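Local coordinates for discoidin-2 (Dictyostelium discoideum, PDB 2VM9), which binds galactose and N-acetylgalactosamine as a trimeric, calcium-containing lectin and may take part in spore formation and spore coat assembly, at residues 34-39 / 118-123; 51-56 / 79-84; 134-139 / 145-150. One frame throughout, in Å; residues are numbered along the deposited sequence.

Interaction 1. Residues 34-39 / 118-123. With CA (calcium ion), chain B.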
# COMPACT_ATOMS: atom_id res chain seq x y z
N ILE A 34 19.47 -14.28 4.45
CA ILE A 34 18.41 -15.07 3.80
C ILE A 34 18.65 -16.58 3.92
O ILE A 34 19.80 -17.06 3.84
CB ILE A 34 18.17 -14.70 2.31
CG1 ILE A 34 16.79 -15.25 1.91
CG2 ILE A 34 19.26 -15.32 1.41
CD1 ILE A 34 16.29 -14.71 0.61
N LEU A 35 17.57 -17.32 4.11
CA LEU A 35 17.60 -18.79 4.10
C LEU A 35 18.44 -19.29 2.94
O LEU A 35 18.27 -18.80 1.79
CB LEU A 35 16.17 -19.33 3.97
CG LEU A 35 16.00 -20.76 4.48
CD1 LEU A 35 16.06 -20.80 6.02
CD2 LEU A 35 14.67 -21.29 3.97
N ASN A 36 19.35 -20.23 3.23
CA ASN A 36 20.23 -20.88 2.23
C ASN A 36 21.28 -19.96 1.59
O ASN A 36 21.96 -20.33 0.61
CB ASN A 36 19.39 -21.59 1.15
CG ASN A 36 18.65 -22.80 1.68
OD1 ASN A 36 19.21 -23.60 2.44
ND2 ASN A 36 17.39 -22.95 1.28
N PHE A 37 21.43 -18.76 2.16
CA PHE A 37 22.46 -17.84 1.71
C PHE A 37 23.79 -18.54 1.69
O PHE A 37 24.19 -19.18 2.67
CB PHE A 37 22.57 -16.58 2.60
CG PHE A 37 23.68 -15.66 2.15
CD1 PHE A 37 23.56 -14.90 0.98
CD2 PHE A 37 24.87 -15.60 2.84
CE1 PHE A 37 24.65 -14.08 0.54
CE2 PHE A 37 25.94 -14.79 2.42
CZ PHE A 37 25.82 -14.01 1.28
N SER A 38 24.50 -18.44 0.57
CA SER A 38 25.86 -18.96 0.51
C SER A 38 26.65 -18.12 -0.48
O SER A 38 26.10 -17.62 -1.47
CB SER A 38 25.85 -20.42 0.09
OG SER A 38 25.49 -20.51 -1.27
N ASN A 39 27.93 -17.96 -0.20
CA ASN A 39 28.76 -17.11 -1.05
C ASN A 39 30.01 -17.88 -1.50
O ASN A 39 29.93 -19.12 -1.66
CB ASN A 39 28.99 -15.72 -0.44
CG ASN A 39 29.64 -15.79 0.95
OD1 ASN A 39 30.22 -16.82 1.31
ND2 ASN A 39 29.56 -14.70 1.71
N ASN A 118 23.05 -26.10 8.73
CA ASN A 118 22.27 -26.01 7.48
C ASN A 118 20.86 -26.53 7.50
O ASN A 118 20.11 -26.29 6.54
CB ASN A 118 23.04 -26.70 6.33
CG ASN A 118 24.32 -25.99 6.01
OD1 ASN A 118 24.35 -24.77 5.87
ND2 ASN A 118 25.39 -26.74 5.89
N SER A 119 20.49 -27.30 8.52
CA SER A 119 19.16 -27.90 8.48
C SER A 119 18.13 -26.83 8.82
O SER A 119 18.34 -26.00 9.71
CB SER A 119 19.01 -29.07 9.45
OG SER A 119 19.99 -30.07 9.18
N ILE A 120 17.05 -26.83 8.06
CA ILE A 120 16.02 -25.81 8.22
C ILE A 120 15.00 -26.25 9.26
O ILE A 120 14.53 -27.40 9.25
CB ILE A 120 15.37 -25.53 6.86
CG1 ILE A 120 16.44 -24.95 5.91
CG2 ILE A 120 14.11 -24.59 7.04
CD1 ILE A 120 16.02 -24.87 4.44
N VAL A 121 14.65 -25.34 10.15
CA VAL A 121 13.57 -25.59 11.12
C VAL A 121 12.45 -24.60 10.84
O VAL A 121 12.67 -23.40 10.84
CB VAL A 121 14.06 -25.48 12.59
CG1 VAL A 121 12.84 -25.60 13.59
CG2 VAL A 121 15.15 -26.53 12.85
N THR A 122 11.26 -25.13 10.60
CA THR A 122 10.11 -24.31 10.19
C THR A 122 8.99 -24.45 11.19
O THR A 122 8.67 -25.57 11.65
CB THR A 122 9.61 -24.73 8.79
OG1 THR A 122 10.69 -24.64 7.85
CG2 THR A 122 8.42 -23.84 8.33
N ILE A 123 8.45 -23.30 11.58
CA ILE A 123 7.32 -23.18 12.45
C ILE A 123 6.18 -22.60 11.64
O ILE A 123 6.35 -21.60 10.94
CB ILE A 123 7.64 -22.22 13.60
CG1 ILE A 123 8.95 -22.65 14.28
CG2 ILE A 123 6.46 -22.05 14.57
CD1 ILE A 123 8.96 -24.06 14.76
CA CA B . 32.69 -17.33 1.79
O HOH W 1 35.10 -16.75 0.54
O HOH W 2 31.49 -19.09 2.67
O HOH W 3 32.93 -16.32 3.98
O HOH W 4 34.47 -18.57 3.03
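Leu35 and Ile120 meet methyl to methyl on the surface of the discoidin (F5/8 type C) beta-sandwich, where the long loop after strand 17-20 passes the approach to strand 121-131. Ile120 CD1 lies 3.9 Å from Leu35 CD2, the two side chains crossing obliquely. Leu35 has its CG anti to the backbone N (chi1 -158°), which carries its methyls over to Ile120. The same isoleucine methyl is 3.9 Å from Asn36 ND2, a van der Waals contact in which the asparagine side chain runs across Ile120 at about a right angle. The slim, extended end of isoleucine suits this place, since its single CD1 serves both neighbours.

The loop presents this pair through a type II beta turn from Ile34 to Phe37, closed by the bond from Phe37 N to Ile34 O at 2.9 Å. Asn36 holds the third position with a positive phi of 67°, which asparagine tolerates better than most residues with a side chain.

Behind the apolar contact, polar groups of other strands tie the two segments together. The amide of Gln79 bonds through OE1 to Asn36 N and through NE2 to Asn118 O, while Arg148 reaches Phe37 O with NH1 and Asn118 OD1 with NH2. The loop is also fixed by backbone pairing of Leu35 with Trp149.

Farther along, the loop enters the calcium site, where Asn39, Asp47 OD1, the carbonyl oxygen of Ser40 and four waters surround the ion. An amide suits Asn39 because its two ends do different work: ND2 bonds to Gly48 O, and OD1 faces the calcium at 2.6 Å.

Interaction 2. Residues 51-56 / 79-84. With PO4 (phosphate ion), chain G.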
# COMPACT_ATOMS: atom_id res chain seq x y z
N SER A 51 25.35 -15.83 7.18
CA SER A 51 24.42 -15.62 8.29
C SER A 51 24.40 -14.12 8.60
O SER A 51 25.34 -13.39 8.28
CB SER A 51 24.90 -16.34 9.59
OG SER A 51 26.19 -15.81 10.03
N TRP A 52 23.35 -13.68 9.28
CA TRP A 52 23.52 -12.50 10.14
C TRP A 52 24.22 -13.02 11.40
O TRP A 52 23.86 -14.09 11.93
CB TRP A 52 22.17 -11.93 10.55
CG TRP A 52 22.26 -11.02 11.76
CD1 TRP A 52 22.94 -9.82 11.83
CD2 TRP A 52 21.65 -11.22 13.04
NE1 TRP A 52 22.78 -9.27 13.08
CE2 TRP A 52 22.01 -10.11 13.85
CE3 TRP A 52 20.84 -12.23 13.58
CZ2 TRP A 52 21.57 -9.96 15.18
CZ3 TRP A 52 20.41 -12.10 14.93
CH2 TRP A 52 20.77 -10.97 15.70
N SER A 53 25.19 -12.26 11.92
CA SER A 53 25.77 -12.60 13.25
C SER A 53 25.78 -11.34 14.10
O SER A 53 26.29 -10.29 13.65
CB SER A 53 27.20 -13.14 13.11
OG SER A 53 27.25 -14.31 12.30
N SER A 54 25.25 -11.43 15.33
CA SER A 54 25.19 -10.25 16.21
C SER A 54 26.60 -9.82 16.63
O SER A 54 27.58 -10.54 16.44
CB SER A 54 24.33 -10.54 17.45
OG SER A 54 25.05 -11.38 18.33
N SER A 55 26.69 -8.63 17.23
CA SER A 55 27.94 -8.25 17.88
C SER A 55 27.96 -8.65 19.36
O SER A 55 28.91 -9.29 19.85
CB SER A 55 28.23 -6.76 17.73
OG SER A 55 29.50 -6.49 18.34
N VAL A 56 26.90 -8.28 20.06
CA VAL A 56 26.70 -8.59 21.48
C VAL A 56 26.03 -9.95 21.61
O VAL A 56 25.11 -10.27 20.86
CB VAL A 56 25.81 -7.50 22.10
CG1 VAL A 56 25.42 -7.87 23.56
CG2 VAL A 56 26.56 -6.16 22.04
N GLN A 79 17.76 -21.24 10.16
CA GLN A 79 18.87 -22.07 9.82
C GLN A 79 20.06 -21.47 10.56
O GLN A 79 20.07 -20.28 10.91
CB GLN A 79 19.01 -21.97 8.30
CG GLN A 79 19.93 -22.87 7.62
CD GLN A 79 19.83 -22.63 6.11
OE1 GLN A 79 19.66 -21.48 5.67
NE2 GLN A 79 19.95 -23.69 5.32
N GLY A 80 21.07 -22.29 10.79
CA GLY A 80 22.28 -21.76 11.36
C GLY A 80 23.16 -21.08 10.30
O GLY A 80 22.73 -20.77 9.17
N ARG A 81 24.38 -20.84 10.71
CA ARG A 81 25.37 -20.17 9.86
C ARG A 81 26.02 -21.16 8.90
O ARG A 81 26.46 -22.24 9.32
CB ARG A 81 26.44 -19.51 10.75
CG ARG A 81 27.57 -18.89 9.97
CD ARG A 81 28.47 -18.00 10.86
NE ARG A 81 29.59 -17.55 10.05
CZ ARG A 81 30.56 -16.76 10.47
NH1 ARG A 81 30.55 -16.28 11.72
NH2 ARG A 81 31.54 -16.43 9.62
N GLY A 82 26.13 -20.79 7.63
CA GLY A 82 26.66 -21.75 6.63
C GLY A 82 28.14 -22.11 6.75
O GLY A 82 28.52 -23.26 6.46
N ASP A 83 28.98 -21.17 7.20
CA ASP A 83 30.43 -21.29 7.08
C ASP A 83 31.18 -21.48 8.41
O ASP A 83 32.42 -21.60 8.42
CB ASP A 83 31.00 -20.07 6.34
CG ASP A 83 30.71 -18.76 7.05
OD1 ASP A 83 29.53 -18.48 7.38
OD2 ASP A 83 31.66 -18.00 7.27
N HIS A 84 30.45 -21.51 9.53
CA HIS A 84 31.06 -21.79 10.86
C HIS A 84 30.01 -22.40 11.77
O HIS A 84 28.83 -22.27 11.51
CB HIS A 84 31.66 -20.54 11.49
CG HIS A 84 32.98 -20.18 10.90
ND1 HIS A 84 34.05 -21.04 10.92
CD2 HIS A 84 33.38 -19.09 10.21
CE1 HIS A 84 35.08 -20.48 10.29
NE2 HIS A 84 34.69 -19.30 9.84
P PO4 G . 34.34 -14.73 11.14
O1 PO4 G . 34.93 -15.38 12.38
O2 PO4 G . 32.92 -14.62 11.26
O3 PO4 G . 34.73 -15.58 9.95
O4 PO4 G . 35.02 -13.39 10.94
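Ser53 OG is hydrogen-bonded to two other hydroxyls, Ser51 OG at 2.9 Å and Ser146 OG of the neighbouring strand; Arg81 NH1, 3.9 Å away, is only a van der Waals neighbour. The small serines let the arginine pass alongside: Ser51 OG comes to 3.3 Å from Arg81 CD, touching the aliphatic part of the chain. With CG anti to the backbone N (chi1 175°) and the chain extended, Arg81 carries its guanidinium past both hydroxyls.

There Asp83 takes it side-on. NE bonds to Asp83 OD1 at 2.8 Å, almost straight at 174° but from above the carboxylate plane, while NH2 reaches OD2 on its syn side. Glu50 N also bonds to OD1, so the carboxylate that steers the arginine is itself held. His84 CD2 lies 3.3 Å above one guanidinium face, toward its rim.

At the guanidinium edge a phosphate, probably from the crystallisation liquor, receives NH1 and NH2 on its O2, at 2.9 Å and 2.8 Å; His28 NE2 binds the same ion. Arg81-Gly82-Asp83 is a predicted RGD cell attachment motif, set here in a loop at the calcium-bearing end of the discoidin-domain beta-sandwich.

Interaction 3. Residues 134-139 / 145-150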
# COMPACT_ATOMS: atom_id res chain seq x y z
N ILE A 134 7.65 -7.80 12.32
CA ILE A 134 7.81 -8.99 13.14
C ILE A 134 9.29 -9.06 13.51
O ILE A 134 10.13 -8.59 12.73
CB ILE A 134 7.32 -10.25 12.36
CG1 ILE A 134 7.37 -11.50 13.23
CG2 ILE A 134 8.12 -10.45 11.07
CD1 ILE A 134 6.55 -12.66 12.64
N ALA A 135 9.62 -9.57 14.69
CA ALA A 135 11.03 -9.60 15.11
C ALA A 135 11.33 -10.97 15.67
O ALA A 135 10.55 -11.50 16.49
CB ALA A 135 11.30 -8.54 16.21
N ILE A 136 12.46 -11.53 15.23
CA ILE A 136 13.01 -12.75 15.83
C ILE A 136 13.96 -12.34 16.95
O ILE A 136 14.81 -11.45 16.76
CB ILE A 136 13.66 -13.66 14.75
CG1 ILE A 136 14.16 -14.97 15.39
CG2 ILE A 136 14.79 -12.91 13.97
CD1 ILE A 136 14.48 -16.06 14.37
N HIS A 137 13.76 -12.95 18.12
CA HIS A 137 14.50 -12.61 19.35
C HIS A 137 15.21 -13.88 19.85
O HIS A 137 14.64 -14.64 20.64
CB HIS A 137 13.51 -12.09 20.40
CG HIS A 137 13.17 -10.64 20.23
ND1 HIS A 137 13.79 -9.65 20.97
CD2 HIS A 137 12.29 -10.01 19.42
CE1 HIS A 137 13.30 -8.46 20.63
NE2 HIS A 137 12.39 -8.65 19.68
N PRO A 138 16.42 -14.15 19.32
CA PRO A 138 17.19 -15.32 19.76
C PRO A 138 17.31 -15.36 21.28
O PRO A 138 17.54 -14.31 21.92
CB PRO A 138 18.56 -15.09 19.13
CG PRO A 138 18.19 -14.39 17.79
CD PRO A 138 17.14 -13.39 18.27
N GLN A 139 17.11 -16.54 21.85
CA GLN A 139 17.24 -16.68 23.30
C GLN A 139 18.48 -17.45 23.70
O GLN A 139 19.12 -17.11 24.69
CB GLN A 139 16.01 -17.38 23.89
CG GLN A 139 14.75 -16.56 23.68
CD GLN A 139 14.80 -15.21 24.39
OE1 GLN A 139 14.89 -15.15 25.62
NE2 GLN A 139 14.76 -14.11 23.61
N ILE A 145 25.26 -15.91 18.18
CA ILE A 145 23.95 -15.63 17.64
C ILE A 145 24.16 -15.37 16.14
O ILE A 145 24.51 -14.28 15.72
CB ILE A 145 23.30 -14.43 18.33
CG1 ILE A 145 23.07 -14.75 19.81
CG2 ILE A 145 21.99 -14.05 17.61
CD1 ILE A 145 22.68 -13.52 20.66
N SER A 146 23.96 -16.43 15.36
CA SER A 146 24.13 -16.39 13.91
C SER A 146 22.98 -17.18 13.31
O SER A 146 22.67 -18.29 13.75
CB SER A 146 25.48 -17.01 13.49
OG SER A 146 26.59 -16.33 14.06
N LEU A 147 22.33 -16.61 12.30
CA LEU A 147 21.22 -17.33 11.70
C LEU A 147 20.96 -16.88 10.28
O LEU A 147 21.40 -15.79 9.85
CB LEU A 147 19.93 -17.19 12.53
CG LEU A 147 19.31 -15.77 12.54
CD1 LEU A 147 18.38 -15.53 11.36
CD2 LEU A 147 18.57 -15.50 13.84
N ARG A 148 20.25 -17.75 9.56
CA ARG A 148 19.63 -17.41 8.30
C ARG A 148 18.15 -17.75 8.47
O ARG A 148 17.80 -18.57 9.31
CB ARG A 148 20.23 -18.20 7.14
CG ARG A 148 21.67 -17.78 6.82
CD ARG A 148 22.32 -18.75 5.80
NE ARG A 148 22.62 -20.02 6.48
CZ ARG A 148 23.00 -21.14 5.85
NH1 ARG A 148 23.15 -21.14 4.52
NH2 ARG A 148 23.22 -22.26 6.55
N TRP A 149 17.28 -17.09 7.69
CA TRP A 149 15.85 -17.24 7.90
C TRP A 149 15.05 -16.78 6.71
O TRP A 149 15.58 -16.12 5.80
CB TRP A 149 15.38 -16.49 9.17
CG TRP A 149 15.49 -14.99 9.10
CD1 TRP A 149 16.46 -14.23 8.46
CD2 TRP A 149 14.59 -14.06 9.71
NE1 TRP A 149 16.19 -12.88 8.65
CE2 TRP A 149 15.07 -12.76 9.44
CE3 TRP A 149 13.44 -14.21 10.50
CZ2 TRP A 149 14.41 -11.61 9.89
CZ3 TRP A 149 12.80 -13.08 10.95
CH2 TRP A 149 13.29 -11.79 10.66
N GLU A 150 13.77 -17.15 6.72
CA GLU A 150 12.82 -16.67 5.75
C GLU A 150 11.47 -16.56 6.45
O GLU A 150 11.19 -17.28 7.43
CB GLU A 150 12.76 -17.60 4.55
CG GLU A 150 11.76 -17.18 3.43
CD GLU A 150 12.06 -15.77 2.88
OE1 GLU A 150 12.60 -15.67 1.77
OE2 GLU A 150 11.72 -14.78 3.56
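Ile136 lays its CG2 methyl over one face of the Trp149 indole, a CH-pi contact between the two facing sheets of the discoidin-domain beta-sandwich. The methyl is 3.9 Å from the centroid of the six-membered ring and 21° off its normal, and the two side chains slide past each other in opposite directions. Trp149 has CG between its backbone N and carbonyl carbon (chi1 66°), which stands the broad ring up into the interior, where its flat face can receive a branched aliphatic chain.

The other branch of Ile136 does separate work. Its CD1 meets Leu147 CD2 tip to tip at 4.2 Å, so the two branches of the beta-branched residue serve two neighbours, Trp149 and Leu147. Pro138 crosses both Ile145 and Leu147 at about a right angle: its CG touches Ile145 CG2 at 3.8 Å and Leu147 CD2 at 4.1 Å.

The two strands diverge along the contact. The CA atoms of Pro138 and Ile145 are 7.1 Å apart, close to where the chain turns from one sheet to the other; between Ile136 and Trp149 the CA separation widens to 9.5 Å, and the indole and Ile136 pack together in this wider part. Ile63 and Ala65 of strand 63-67 also pack on Trp149. Beside the ring-face contact, Ile136 CB approaches Trp149 CZ3 to 3.9 Å.

How the interactions relate
From the N terminus, the chain first lays down 34-39, runs past the calcium site into 51-56, and returns at 79-84 to close interaction 2. Only then does 118-123 come back to 34-39, so the loop of interaction 1 encloses that of interaction 2. Interaction 3 follows in series, closed by the short connection from 134-139 to 145-150. It joins the two sheets of the sandwich, whereas the first two join loops to strands 121-131 and 52-53 of one of them. Strand 146-153 is common ground: Ser146 and Arg148, turned away from the other sheet and buried under loops, hydrogen-bond to the other contacts, while Leu147 and Trp149 face the core.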